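Local coordinates for protein VP1 (Polyomavirus HPyV7, PDB 4PCH) that forms the pentameric, jelly-roll building block of the polyomavirus capsid and probably takes part in attachment to host cells, at residues Pro69-Ala74 with Thr79-Glu84; Ala159-Val164 with Pro178-Asn183; Leu59-Ala64 with Leu118-Cys123; Ala176-Thr179 with Arg185-Gly188. All coordinates share one frame; numbering follows the deposited sequence.

How the interactions relate
Along the chain, interaction 1 is nested within the loop closed by interaction 3; interactions 2 and 4 follow, sharing P178 and T179. Interaction 1 stands apart, its centre about 26 to 28 Å from the others, at the end of the jelly-roll where strand 79-93 begins. Interaction 3, at the chain's centre, rests on strand 117-124, which pairs antiparallel with strand 184-191 of interaction 4, about 11 Å away between centres. Interaction 2 joins strand 161-163 of the small sheet to the loop after strand 174-176; interaction 4, about 8 Å away between centres, joins that loop and the end of 174-176 to the main sheet. Interactions 2, 3 and 4 reach a neighbouring subunit and border the pentamer interface.

Interaction 1. Residues Pro69-Ala74 with Thr79-Glu84; sequences PEIPDA and TMIVWE
I71 lies against one face of the W83 indole while P69 meets the same ring at its edge. With CG1 of I71 set beside its own backbone N (chi1 -61°) and the chain extended beyond, CD1 reaches over the five-membered ring, 3.7 Å from its centroid, a CH-pi contact; I71 CG1 follows at 3.5 Å from W83 NE1. At the rim, W83 NE1 donates to P69 O over 2.8 Å with an N-H...O angle of 169°. The carbonyl receives it on a lone pair, and the oxygen lies in the indole plane, which, with I71 over the face, helps set the rotation of the ring. Here the loop after strand 62-67 folds back on the start of strand 79-93 in the VP1 jelly-roll, with Y21 of strand 9-27 packing on both P69 and W83. Farther along, the other branch of I71 crosses the I81 side chain at about a right angle, CG2 to CG2 at 4.1 Å. A74 closes the contact through its backbone: A74 O accepts from I81 N at 2.9 Å and also takes a CA-H...O approach from M80 CA at 3.1 Å. A74 CB packs by I81 CB, 4.2 Å away.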
# COMPACT_ATOMS: atom_id res chain seq x y z
N PRO B 69 -14.51 31.80 -20.81
CA PRO B 69 -15.20 32.66 -21.76
C PRO B 69 -16.16 33.64 -21.11
O PRO B 69 -16.75 33.33 -20.08
CB PRO B 69 -15.96 31.67 -22.64
CG PRO B 69 -15.25 30.38 -22.48
CD PRO B 69 -14.75 30.37 -21.07
N GLU B 70 -16.34 34.81 -21.70
CA GLU B 70 -17.38 35.72 -21.25
C GLU B 70 -18.75 35.00 -21.40
O GLU B 70 -18.97 34.27 -22.37
CB GLU B 70 -17.39 37.01 -22.08
CG GLU B 70 -18.52 37.96 -21.73
CD GLU B 70 -18.57 39.17 -22.63
OE1 GLU B 70 -17.50 39.54 -23.17
OE2 GLU B 70 -19.67 39.74 -22.81
N ILE B 71 -19.63 35.21 -20.44
CA ILE B 71 -21.00 34.74 -20.53
C ILE B 71 -21.84 35.98 -20.87
O ILE B 71 -22.05 36.84 -20.02
CB ILE B 71 -21.46 34.09 -19.20
CG1 ILE B 71 -20.58 32.88 -18.89
CG2 ILE B 71 -22.95 33.67 -19.29
CD1 ILE B 71 -20.83 32.27 -17.54
N PRO B 72 -22.33 36.10 -22.13
CA PRO B 72 -23.17 37.25 -22.39
C PRO B 72 -24.48 37.21 -21.59
O PRO B 72 -24.96 36.12 -21.25
CB PRO B 72 -23.49 37.13 -23.88
CG PRO B 72 -23.42 35.67 -24.15
CD PRO B 72 -22.41 35.09 -23.20
N ASP B 73 -25.01 38.38 -21.28
CA ASP B 73 -26.37 38.49 -20.72
C ASP B 73 -26.49 37.76 -19.39
O ASP B 73 -27.54 37.19 -19.07
CB ASP B 73 -27.40 37.94 -21.71
CG ASP B 73 -27.16 38.41 -23.16
OD1 ASP B 73 -27.08 39.64 -23.40
OD2 ASP B 73 -27.05 37.53 -24.04
N ALA B 74 -25.43 37.81 -18.60
CA ALA B 74 -25.32 36.99 -17.40
C ALA B 74 -26.02 37.55 -16.15
O ALA B 74 -26.22 36.80 -15.20
CB ALA B 74 -23.87 36.73 -17.07
N THR B 79 -29.59 38.10 -9.51
CA THR B 79 -28.96 36.84 -9.87
C THR B 79 -27.93 37.02 -10.98
O THR B 79 -28.01 37.96 -11.78
CB THR B 79 -30.00 35.80 -10.33
OG1 THR B 79 -30.46 36.15 -11.63
CG2 THR B 79 -31.21 35.75 -9.37
N MET B 80 -26.96 36.12 -11.02
CA MET B 80 -26.10 36.07 -12.17
C MET B 80 -25.71 34.64 -12.52
O MET B 80 -25.74 33.74 -11.69
CB MET B 80 -24.84 36.95 -12.00
CG MET B 80 -23.83 36.48 -11.00
SD MET B 80 -22.28 37.45 -10.87
CE MET B 80 -22.17 38.29 -12.45
N ILE B 81 -25.32 34.47 -13.77
CA ILE B 81 -24.79 33.20 -14.27
C ILE B 81 -23.26 33.22 -14.20
O ILE B 81 -22.63 34.16 -14.69
CB ILE B 81 -25.21 32.97 -15.74
CG1 ILE B 81 -26.74 32.92 -15.87
CG2 ILE B 81 -24.66 31.64 -16.23
CD1 ILE B 81 -27.21 32.93 -17.30
N VAL B 82 -22.68 32.19 -13.62
CA VAL B 82 -21.21 32.03 -13.57
C VAL B 82 -20.82 30.63 -14.04
O VAL B 82 -21.66 29.71 -14.02
CB VAL B 82 -20.65 32.24 -12.14
CG1 VAL B 82 -20.97 33.63 -11.62
CG2 VAL B 82 -21.22 31.21 -11.17
N TRP B 83 -19.57 30.47 -14.43
CA TRP B 83 -19.00 29.16 -14.70
C TRP B 83 -18.77 28.42 -13.39
O TRP B 83 -18.24 28.99 -12.42
CB TRP B 83 -17.68 29.27 -15.42
CG TRP B 83 -17.80 29.76 -16.83
CD1 TRP B 83 -17.33 30.95 -17.32
CD2 TRP B 83 -18.36 29.05 -17.94
NE1 TRP B 83 -17.60 31.03 -18.66
CE2 TRP B 83 -18.23 29.88 -19.06
CE3 TRP B 83 -18.98 27.81 -18.08
CZ2 TRP B 83 -18.70 29.51 -20.33
CZ3 TRP B 83 -19.43 27.42 -19.34
CH2 TRP B 83 -19.29 28.27 -20.44
N GLU B 84 -19.21 27.17 -13.37
CA GLU B 84 -19.02 26.25 -12.24
C GLU B 84 -18.15 25.07 -12.68
O GLU B 84 -18.52 24.33 -13.61
CB GLU B 84 -20.39 25.75 -11.77
CG GLU B 84 -20.37 24.71 -10.67
CD GLU B 84 -21.69 23.96 -10.51
OE1 GLU B 84 -22.62 24.20 -11.33
OE2 GLU B 84 -21.80 23.12 -9.58

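Interaction 2. Residues Ala159-Val164 with Pro178-Asn183; sequences ALRKQV and PTKNDN
R161 carries its CG beside the backbone N (chi1 -78°) and runs extended from CG to NE, which sends its end across the gap toward T179 and K180; K180 comes from the facing loop and bends only at its last torsion (chi4 -56°), laying CE beside the arginine shaft and turning NZ off along it. R161 is modelled in two conformers, and all that follows holds for the one described. The two chains cross at a slant, with R161 CD 3.4 Å from K180 CE and R161 NE 3.7 Å from the same carbon, a closeness left doubtful by the second conformer. T179 comes in across R161 at about a right angle: its OG1 lies 3.5 Å from R161 NH2, at a slant to the guanidinium plane and without a hydrogen bond. What organises both groups is D177, whose OD2 is salt-bridged to R161 NE and whose OD1 takes up T179 OG1. A second anchor for the arginine is S156 O, which accepts from NH1. R161 NE and K180 NZ stand 4.2 Å apart; the carboxylate of D177 would be expected to offset some of the positive charge gathered there. T179 also packs on V26 of a neighbouring subunit, and K180 on D129. The contact is a surface one, joining edge strand 161-163 of the small three-stranded sheet to the connection from strand 174-176 to strand 184-191, within the long loop excursions that decorate the VP1 jelly-roll.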
# COMPACT_ATOMS: atom_id res chain seq x y z
N ALA B 159 -0.92 32.42 13.39
CA ALA B 159 0.04 32.08 12.34
C ALA B 159 -0.30 32.92 11.10
O ALA B 159 -1.47 33.14 10.81
CB ALA B 159 -0.04 30.61 11.99
N LEU B 160 0.73 33.36 10.39
CA LEU B 160 0.54 34.21 9.21
C LEU B 160 -0.32 33.50 8.15
O LEU B 160 -0.10 32.33 7.84
CB LEU B 160 1.90 34.55 8.62
CG LEU B 160 2.04 35.43 7.38
CD1 LEU B 160 1.34 36.75 7.58
CD2 LEU B 160 3.54 35.60 7.08
N ARG B 161 -1.27 34.25 7.59
CA ARG B 161 -2.10 33.74 6.51
C ARG B 161 -1.94 34.62 5.29
O ARG B 161 -1.86 35.84 5.40
CB ARG B 161 -3.55 33.67 6.95
CG ARG B 161 -3.76 32.46 7.81
CD ARG B 161 -5.09 32.45 8.50
NE ARG B 161 -5.44 31.09 8.86
CZ ARG B 161 -5.03 30.49 9.97
NH1 ARG B 161 -4.25 31.14 10.83
NH2 ARG B 161 -5.41 29.25 10.23
N LYS B 162 -1.84 33.97 4.13
CA LYS B 162 -1.68 34.64 2.84
C LYS B 162 -2.33 33.79 1.78
O LYS B 162 -2.74 32.64 2.03
CB LYS B 162 -0.20 34.84 2.48
CG LYS B 162 0.57 35.88 3.27
CD LYS B 162 1.69 36.47 2.43
CE LYS B 162 2.33 37.62 3.19
NZ LYS B 162 3.58 38.10 2.56
N GLN B 163 -2.46 34.37 0.58
CA GLN B 163 -2.88 33.58 -0.58
C GLN B 163 -1.74 33.41 -1.57
O GLN B 163 -0.91 34.29 -1.71
CB GLN B 163 -4.07 34.26 -1.28
CG GLN B 163 -5.23 34.53 -0.35
CD GLN B 163 -6.46 35.01 -1.10
OE1 GLN B 163 -7.51 34.36 -1.10
NE2 GLN B 163 -6.33 36.13 -1.79
N VAL B 164 -1.72 32.28 -2.27
CA VAL B 164 -0.62 31.97 -3.18
C VAL B 164 -0.86 32.69 -4.51
O VAL B 164 -1.54 32.17 -5.40
CB VAL B 164 -0.42 30.46 -3.38
CG1 VAL B 164 0.83 30.23 -4.23
CG2 VAL B 164 -0.23 29.77 -2.05
N PRO B 178 -7.08 24.79 5.90
CA PRO B 178 -8.37 24.14 5.96
C PRO B 178 -9.46 25.00 6.64
O PRO B 178 -10.61 24.67 6.54
CB PRO B 178 -8.07 22.87 6.78
CG PRO B 178 -6.97 23.29 7.70
CD PRO B 178 -6.13 24.22 6.88
N THR B 179 -9.08 26.10 7.29
CA THR B 179 -10.05 27.02 7.87
C THR B 179 -10.60 28.03 6.84
O THR B 179 -11.53 28.77 7.15
CB THR B 179 -9.50 27.79 9.10
OG1 THR B 179 -8.55 28.80 8.69
CG2 THR B 179 -8.85 26.83 10.09
N LYS B 180 -10.02 28.04 5.64
CA LYS B 180 -10.46 28.91 4.55
C LYS B 180 -10.67 28.00 3.33
O LYS B 180 -11.21 26.89 3.47
CB LYS B 180 -9.47 30.06 4.33
CG LYS B 180 -9.35 30.95 5.57
CD LYS B 180 -8.48 32.17 5.32
CE LYS B 180 -7.91 32.69 6.62
NZ LYS B 180 -8.96 33.03 7.63
N ASN B 181 -10.28 28.47 2.14
CA ASN B 181 -10.46 27.70 0.92
C ASN B 181 -11.88 27.18 0.70
O ASN B 181 -12.05 26.06 0.20
CB ASN B 181 -9.46 26.54 0.86
CG ASN B 181 -8.07 27.04 0.61
OD1 ASN B 181 -7.86 27.79 -0.36
ND2 ASN B 181 -7.14 26.71 1.49
N ASP B 182 -12.89 27.99 1.06
CA ASP B 182 -14.24 27.45 0.86
C ASP B 182 -14.66 27.40 -0.62
O ASP B 182 -15.60 26.70 -0.94
CB ASP B 182 -15.29 28.16 1.71
CG ASP B 182 -15.29 27.73 3.16
OD1 ASP B 182 -15.35 26.52 3.46
OD2 ASP B 182 -15.29 28.63 4.00
N ASN B 183 -13.92 28.04 -1.52
CA ASN B 183 -14.20 27.91 -2.96
C ASN B 183 -13.02 27.35 -3.73
O ASN B 183 -12.81 27.69 -4.89
CB ASN B 183 -14.65 29.28 -3.51
CG ASN B 183 -15.31 29.20 -4.89
OD1 ASN B 183 -16.05 28.26 -5.20
ND2 ASN B 183 -15.09 30.23 -5.69

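Interaction 3. Residues Leu59-Ala64 with Leu118-Cys123; sequences LCYSVA and LYFWAC
Y61 and F120 form a T-shaped aromatic pair, the tyrosine edge pointing at the phenylalanine face. Within strand 117-124, L118 comes first along 118-123; its side chain leans to the same side as F120 and packs on V190, on V171 and on Y202 of a neighbouring subunit. Y119 turns to the other side of the sheet, against L92 of strand 79-93. F120 follows with CG set anti to its backbone N (chi1 176°), which carries the ring out from the strand toward Y61. There Y61 CE1 sits over the ring, 3.7 Å from F120 CD2 and 3.8 Å from F120 CE2; the ring centroids are 5.4 Å apart and the planes stand at 71°. Y61 is held in this attitude by its hydroxyl, hydrogen-bonded to W174 O, so its ring bridges F120 and the small sheet. The alternation is that of a jelly-roll strand with both sides covered: even-numbered residues look toward Y61 and the loops, odd-numbered ones toward strand 79-93. W121 accordingly packs on L88 and T90, and also on F187 of the neighbouring strand 184-191. A122 returns to the F120 side and packs by its CB against the CB of Y186, at the foot of that side chain. C123, turned back once more, rests on L88 and on V225 of strand 224-236.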
# COMPACT_ATOMS: atom_id res chain seq x y z
N LEU B 59 11.77 24.31 -3.77
CA LEU B 59 10.59 24.22 -4.65
C LEU B 59 9.48 25.13 -4.15
O LEU B 59 9.14 25.12 -2.95
CB LEU B 59 10.06 22.78 -4.77
CG LEU B 59 8.96 22.57 -5.82
CD1 LEU B 59 9.48 22.83 -7.23
CD2 LEU B 59 8.37 21.18 -5.68
N CYS B 60 8.90 25.91 -5.07
CA CYS B 60 7.77 26.76 -4.74
C CYS B 60 6.50 26.29 -5.41
O CYS B 60 6.54 25.53 -6.36
CB CYS B 60 8.06 28.21 -5.14
SG CYS B 60 9.39 29.00 -4.22
N TYR B 61 5.34 26.72 -4.92
CA TYR B 61 4.11 26.39 -5.61
C TYR B 61 4.11 27.00 -7.03
O TYR B 61 4.62 28.13 -7.24
CB TYR B 61 2.90 26.91 -4.88
CG TYR B 61 2.58 26.19 -3.59
CD1 TYR B 61 1.87 24.99 -3.60
CD2 TYR B 61 2.94 26.73 -2.38
CE1 TYR B 61 1.57 24.33 -2.42
CE2 TYR B 61 2.63 26.09 -1.18
CZ TYR B 61 1.95 24.88 -1.20
OH TYR B 61 1.66 24.26 -0.01
N SER B 62 3.54 26.23 -7.94
CA SER B 62 3.22 26.65 -9.28
C SER B 62 1.80 27.14 -9.27
O SER B 62 0.96 26.54 -8.62
CB SER B 62 3.32 25.46 -10.23
OG SER B 62 4.67 24.98 -10.33
N VAL B 63 1.54 28.20 -10.03
CA VAL B 63 0.18 28.74 -10.14
C VAL B 63 -0.13 29.05 -11.59
O VAL B 63 0.75 29.47 -12.36
CB VAL B 63 -0.03 30.01 -9.28
CG1 VAL B 63 0.09 29.69 -7.79
CG2 VAL B 63 0.96 31.09 -9.63
N ALA B 64 -1.39 28.90 -11.94
CA ALA B 64 -1.89 29.37 -13.23
C ALA B 64 -3.27 29.95 -12.99
O ALA B 64 -4.01 29.44 -12.15
CB ALA B 64 -1.96 28.25 -14.24
N LEU B 118 6.45 15.68 -2.00
CA LEU B 118 5.16 16.36 -1.89
C LEU B 118 4.47 16.28 -3.23
O LEU B 118 5.07 16.62 -4.24
CB LEU B 118 5.35 17.81 -1.49
CG LEU B 118 4.11 18.73 -1.58
CD1 LEU B 118 3.04 18.26 -0.60
CD2 LEU B 118 4.46 20.20 -1.39
N TYR B 119 3.20 15.86 -3.20
CA TYR B 119 2.35 15.86 -4.41
C TYR B 119 1.09 16.63 -4.05
O TYR B 119 0.36 16.22 -3.16
CB TYR B 119 2.04 14.45 -4.85
CG TYR B 119 3.29 13.62 -4.99
CD1 TYR B 119 4.09 13.73 -6.12
CD2 TYR B 119 3.70 12.76 -3.98
CE1 TYR B 119 5.27 13.00 -6.24
CE2 TYR B 119 4.85 12.01 -4.11
CZ TYR B 119 5.65 12.15 -5.23
OH TYR B 119 6.81 11.45 -5.38
N PHE B 120 0.90 17.78 -4.69
CA PHE B 120 -0.19 18.68 -4.28
C PHE B 120 -0.88 19.28 -5.48
O PHE B 120 -0.21 19.68 -6.43
CB PHE B 120 0.36 19.82 -3.41
CG PHE B 120 -0.67 20.84 -3.02
CD1 PHE B 120 -1.40 20.71 -1.85
CD2 PHE B 120 -0.88 21.97 -3.83
CE1 PHE B 120 -2.36 21.64 -1.48
CE2 PHE B 120 -1.83 22.90 -3.48
CZ PHE B 120 -2.59 22.73 -2.32
N TRP B 121 -2.21 19.35 -5.43
CA TRP B 121 -2.94 20.14 -6.41
C TRP B 121 -4.09 20.88 -5.72
O TRP B 121 -4.61 20.46 -4.67
CB TRP B 121 -3.46 19.27 -7.58
CG TRP B 121 -4.43 18.22 -7.16
CD1 TRP B 121 -4.16 16.89 -6.94
CD2 TRP B 121 -5.84 18.40 -6.92
NE1 TRP B 121 -5.30 16.25 -6.54
CE2 TRP B 121 -6.35 17.14 -6.52
CE3 TRP B 121 -6.71 19.49 -6.98
CZ2 TRP B 121 -7.69 16.95 -6.18
CZ3 TRP B 121 -8.04 19.31 -6.66
CH2 TRP B 121 -8.52 18.04 -6.25
N ALA B 122 -4.47 21.99 -6.35
CA ALA B 122 -5.65 22.77 -5.97
C ALA B 122 -6.29 23.40 -7.19
O ALA B 122 -5.62 23.74 -8.17
CB ALA B 122 -5.32 23.84 -4.92
N CYS B 123 -7.62 23.54 -7.10
CA CYS B 123 -8.45 24.18 -8.09
C CYS B 123 -9.51 25.01 -7.39
O CYS B 123 -10.27 24.50 -6.55
CB CYS B 123 -9.11 23.11 -8.97
SG CYS B 123 -10.21 23.77 -10.23

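Interaction 4. Residues Ala176-Thr179 with Arg185-Gly188; sequences ADPT and RYFG
A176 and Y186 make the main apolar contact, a CH-pi arrangement. The tyrosine CG lies between its own backbone N and carbonyl carbon (chi1 63°), lifting the ring off strand 184-191 so that it lies beneath the alanine: A176 CB is 3.7 Å from the ring centroid and 3.6 Å from Y186 CE1, almost directly above the centre. Van der Waals contact continues at the phenol end. Y186 OH runs alongside P178, 3.2 Å from P178 CA near the ring plane and 3.4 Å from P178 CB. The hydrogen bonds lie within the turn that places P178. D177 OD1 is gripped by T179 OG1 at 2.7 Å and by T179 N at 2.9 Å, both from the same face of the carboxylate. The amide, arriving from well above the plane, closes an Asx turn, and the hydroxyl, on the syn side, adds a second grip on the same oxygen. Across the interface, Y186 N donates to N204 OD1 of a neighbouring subunit, P178 packs on F261 of that subunit, and F187 and G188 pair antiparallel with one of its strands. The Y186 ring thus spans from a jelly-roll strand to the end of strand 174-176 and the Asx turn after it; the strand's sheet runs on into the next subunit of the VP1 pentamer.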
# COMPACT_ATOMS: atom_id res chain seq x y z
N ALA B 176 -1.70 24.49 2.81
CA ALA B 176 -3.08 24.82 2.49
C ALA B 176 -3.85 25.02 3.78
O ALA B 176 -3.73 24.24 4.72
CB ALA B 176 -3.72 23.70 1.68
N ASP B 177 -4.69 26.04 3.80
CA ASP B 177 -5.42 26.43 5.01
C ASP B 177 -6.84 25.81 5.04
O ASP B 177 -7.72 26.25 4.28
CB ASP B 177 -5.47 27.96 5.06
CG ASP B 177 -6.12 28.50 6.35
OD1 ASP B 177 -6.65 27.70 7.16
OD2 ASP B 177 -6.14 29.75 6.52
N PRO B 178 -7.08 24.79 5.90
CA PRO B 178 -8.37 24.14 5.96
C PRO B 178 -9.46 25.00 6.64
O PRO B 178 -10.61 24.67 6.54
CB PRO B 178 -8.07 22.87 6.78
CG PRO B 178 -6.97 23.29 7.70
CD PRO B 178 -6.13 24.22 6.88
N THR B 179 -9.08 26.10 7.29
CA THR B 179 -10.05 27.02 7.87
C THR B 179 -10.60 28.03 6.84
O THR B 179 -11.53 28.77 7.15
CB THR B 179 -9.50 27.79 9.10
OG1 THR B 179 -8.55 28.80 8.69
CG2 THR B 179 -8.85 26.83 10.09
N ARG B 185 -10.89 23.31 -4.04
CA ARG B 185 -10.66 21.93 -3.62
C ARG B 185 -9.19 21.66 -3.73
O ARG B 185 -8.54 22.10 -4.69
CB ARG B 185 -11.41 20.92 -4.49
CG ARG B 185 -12.89 21.21 -4.64
CD ARG B 185 -13.66 21.38 -3.36
NE ARG B 185 -15.06 21.54 -3.74
CZ ARG B 185 -15.88 22.55 -3.48
NH1 ARG B 185 -15.52 23.55 -2.68
NH2 ARG B 185 -17.11 22.52 -3.98
N TYR B 186 -8.63 20.94 -2.73
CA TYR B 186 -7.20 20.63 -2.77
C TYR B 186 -6.92 19.27 -2.14
O TYR B 186 -7.73 18.74 -1.38
CB TYR B 186 -6.35 21.71 -2.07
CG TYR B 186 -6.61 21.87 -0.60
CD1 TYR B 186 -6.04 21.00 0.33
CD2 TYR B 186 -7.41 22.90 -0.11
CE1 TYR B 186 -6.29 21.16 1.69
CE2 TYR B 186 -7.65 23.06 1.23
CZ TYR B 186 -7.09 22.19 2.14
OH TYR B 186 -7.35 22.36 3.48
N PHE B 187 -5.75 18.75 -2.49
CA PHE B 187 -5.27 17.47 -1.94
C PHE B 187 -3.75 17.48 -1.96
O PHE B 187 -3.12 17.90 -2.95
CB PHE B 187 -5.75 16.31 -2.80
CG PHE B 187 -5.28 14.96 -2.28
CD1 PHE B 187 -5.83 14.42 -1.14
CD2 PHE B 187 -4.25 14.30 -2.90
CE1 PHE B 187 -5.38 13.21 -0.63
CE2 PHE B 187 -3.79 13.08 -2.40
CZ PHE B 187 -4.36 12.55 -1.27
N GLY B 188 -3.15 16.97 -0.88
CA GLY B 188 -1.72 16.87 -0.81
C GLY B 188 -1.27 15.61 -0.12
O GLY B 188 -1.99 15.06 0.70